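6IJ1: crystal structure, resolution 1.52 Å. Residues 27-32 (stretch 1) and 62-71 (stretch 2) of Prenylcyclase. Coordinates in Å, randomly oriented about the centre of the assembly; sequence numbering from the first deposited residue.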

# COMPACT_ATOMS: atom_id res chain seq x y z
N ALA A 27 4.20 22.41 5.11
CA ALA A 27 3.52 23.70 5.22
C ALA A 27 2.36 23.81 4.23
O ALA A 27 1.33 24.43 4.54
CB ALA A 27 4.52 24.84 4.98
N ASP A 28 2.51 23.23 3.04
CA ASP A 28 1.44 23.29 2.06
C ASP A 28 0.39 22.20 2.23
O ASP A 28 -0.56 22.16 1.43
CB ASP A 28 2.00 23.24 0.63
CG ASP A 28 2.69 21.92 0.29
OD1 ASP A 28 2.79 21.04 1.19
OD2 ASP A 28 3.12 21.76 -0.87
N GLY A 29 0.51 21.32 3.23
CA GLY A 29 -0.49 20.30 3.47
C GLY A 29 -0.08 18.89 3.04
O GLY A 29 -0.82 17.94 3.36
N ARG A 30 1.03 18.74 2.32
CA ARG A 30 1.39 17.42 1.82
C ARG A 30 2.07 16.61 2.93
O ARG A 30 2.38 17.10 4.02
CB ARG A 30 2.28 17.52 0.58
CG ARG A 30 3.66 17.96 0.85
CD ARG A 30 4.47 18.29 -0.43
NE ARG A 30 5.92 18.23 -0.14
CZ ARG A 30 6.64 19.24 0.35
NH1 ARG A 30 6.03 20.40 0.62
NH2 ARG A 30 7.94 19.09 0.60
N TRP A 31 2.20 15.30 2.69
CA TRP A 31 2.98 14.45 3.58
C TRP A 31 4.11 13.83 2.78
O TRP A 31 3.94 13.48 1.60
CB TRP A 31 2.14 13.35 4.20
CG TRP A 31 1.12 13.83 5.15
CD1 TRP A 31 1.32 14.10 6.47
CD2 TRP A 31 -0.27 14.10 4.88
NE1 TRP A 31 0.14 14.52 7.06
CE2 TRP A 31 -0.86 14.53 6.10
CE3 TRP A 31 -1.10 14.00 3.74
CZ2 TRP A 31 -2.23 14.91 6.22
CZ3 TRP A 31 -2.46 14.36 3.85
CH2 TRP A 31 -3.01 14.80 5.08
N VAL A 32 5.26 13.63 3.43
CA VAL A 32 6.39 12.95 2.78
C VAL A 32 6.91 11.86 3.72
O VAL A 32 6.81 11.94 4.94
CB VAL A 32 7.55 13.88 2.37
CG1 VAL A 32 6.98 15.06 1.49
CG2 VAL A 32 8.27 14.45 3.61
N ARG A 62 -10.78 17.24 6.33
CA ARG A 62 -10.32 18.47 5.70
C ARG A 62 -8.91 18.33 5.14
O ARG A 62 -8.63 18.77 4.02
CB ARG A 62 -10.36 19.63 6.71
CG ARG A 62 -11.71 20.33 6.85
CD ARG A 62 -11.56 21.59 7.72
NE ARG A 62 -11.88 21.31 9.10
CZ ARG A 62 -11.02 21.34 10.11
NH1 ARG A 62 -9.75 21.67 9.90
NH2 ARG A 62 -11.45 21.05 11.33
N ALA A 63 -8.02 17.68 5.89
CA ALA A 63 -6.65 17.54 5.44
C ALA A 63 -6.55 16.59 4.26
O ALA A 63 -5.79 16.84 3.33
CB ALA A 63 -5.78 17.07 6.60
N GLY A 64 -7.38 15.54 4.27
CA GLY A 64 -7.38 14.62 3.13
C GLY A 64 -7.92 15.26 1.86
O GLY A 64 -7.38 15.07 0.76
N ARG A 65 -8.96 16.11 2.00
CA ARG A 65 -9.48 16.82 0.82
C ARG A 65 -8.50 17.87 0.31
O ARG A 65 -8.33 18.04 -0.91
CB ARG A 65 -10.84 17.45 1.16
CG ARG A 65 -11.92 16.45 1.32
CD ARG A 65 -13.20 17.02 1.98
NE ARG A 65 -14.25 16.00 1.94
CZ ARG A 65 -14.29 14.87 2.66
NH1 ARG A 65 -13.33 14.56 3.53
NH2 ARG A 65 -15.31 14.02 2.50
N ALA A 66 -7.79 18.56 1.23
CA ALA A 66 -6.75 19.49 0.82
C ALA A 66 -5.66 18.77 0.02
O ALA A 66 -5.15 19.29 -0.98
CB ALA A 66 -6.20 20.18 2.06
N ALA A 67 -5.30 17.56 0.44
CA ALA A 67 -4.30 16.78 -0.28
C ALA A 67 -4.76 16.38 -1.67
O ALA A 67 -3.97 16.39 -2.63
CB ALA A 67 -3.96 15.51 0.54
N MET A 68 -6.04 15.98 -1.81
CA MET A 68 -6.55 15.70 -3.14
C MET A 68 -6.41 16.92 -4.05
O MET A 68 -5.95 16.79 -5.19
CB MET A 68 -8.02 15.27 -3.05
CG MET A 68 -8.62 14.97 -4.41
SD MET A 68 -8.41 13.28 -5.04
CE MET A 68 -6.96 13.40 -6.01
N ASP A 69 -6.76 18.11 -3.52
CA ASP A 69 -6.58 19.33 -4.33
C ASP A 69 -5.13 19.56 -4.72
O ASP A 69 -4.86 20.02 -5.83
CB ASP A 69 -7.06 20.56 -3.57
CG ASP A 69 -8.54 20.59 -3.42
OD1 ASP A 69 -9.20 20.01 -4.30
OD2 ASP A 69 -9.01 21.20 -2.43
N LEU A 70 -4.17 19.23 -3.82
CA LEU A 70 -2.75 19.38 -4.17
C LEU A 70 -2.30 18.38 -5.22
O LEU A 70 -1.39 18.67 -6.02
CB LEU A 70 -1.88 19.17 -2.91
CG LEU A 70 -1.97 20.13 -1.75
CD1 LEU A 70 -1.15 19.56 -0.64
CD2 LEU A 70 -1.44 21.53 -2.12
N LEU A 71 -2.88 17.17 -5.22
CA LEU A 71 -2.40 16.14 -6.10
C LEU A 71 -2.85 16.33 -7.53
O LEU A 71 -2.18 15.89 -8.46
CB LEU A 71 -2.88 14.79 -5.58
CG LEU A 71 -2.11 14.27 -4.35
CD1 LEU A 71 -2.97 13.22 -3.71
CD2 LEU A 71 -0.72 13.72 -4.82
O HOH W 1 -3.49 18.36 4.06

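The loop 27-32 of this prenylcyclase packs against one side of the helix 62-71 through apolar contacts and one water, with no direct hydrogen bond between them; together they bury 252 Å². W31 supplies the aromatic part of the contact. Its CA-to-CB bond runs sideways to the helix, but chi1 of -68° (m) and chi2 of -84° swing the indole inward, so that the six-membered ring lies obliquely over two successive turns: CH2 is 3.9 Å from A63 CB, and CZ3 is 3.8 Å from A67 CB. Alanine suits both positions, its single methyl giving the ring an apolar surface while letting it come close to the helix. The indole NE1 is hydrogen-bonded elsewhere in the structure, so the buried ring leaves no polar group unpaired.

One turn on from A67, L70 points toward the loop in an m,t conformation (chi1 -64°, chi2 173°). This extends CD1 against the loop backbone, 3.4 Å from D28 O, 3.9 Å from G29 C and 3.8 Å from R30 N. G29 has phi/psi of 105/-10°, where a CB would be jammed against the preceding carbonyl O; it would also point toward the helix, 3.6 Å from L70 CD1. The backbone angles alone call for glycine here, and the place of the absent CB lies close to L70 CD1.

D28 adopts chi1 p (65°) with chi2 near zero, bringing OD1 back over the turn to accept a hydrogen bond from R30 N (3.1 Å, 165°). R30, with chi1 p (73°) and chi2 and chi3 both t, leads its end away from the helix; its NH1 forms a salt bridge with D28 OD1, at 3.4 Å and with weak hydrogen-bond geometry. Water 1 links the backbones, donating to G29 O (2.8 Å) and to A63 O (2.9 Å), the latter also accepting the helical hydrogen bond from A67 N (3.0 Å).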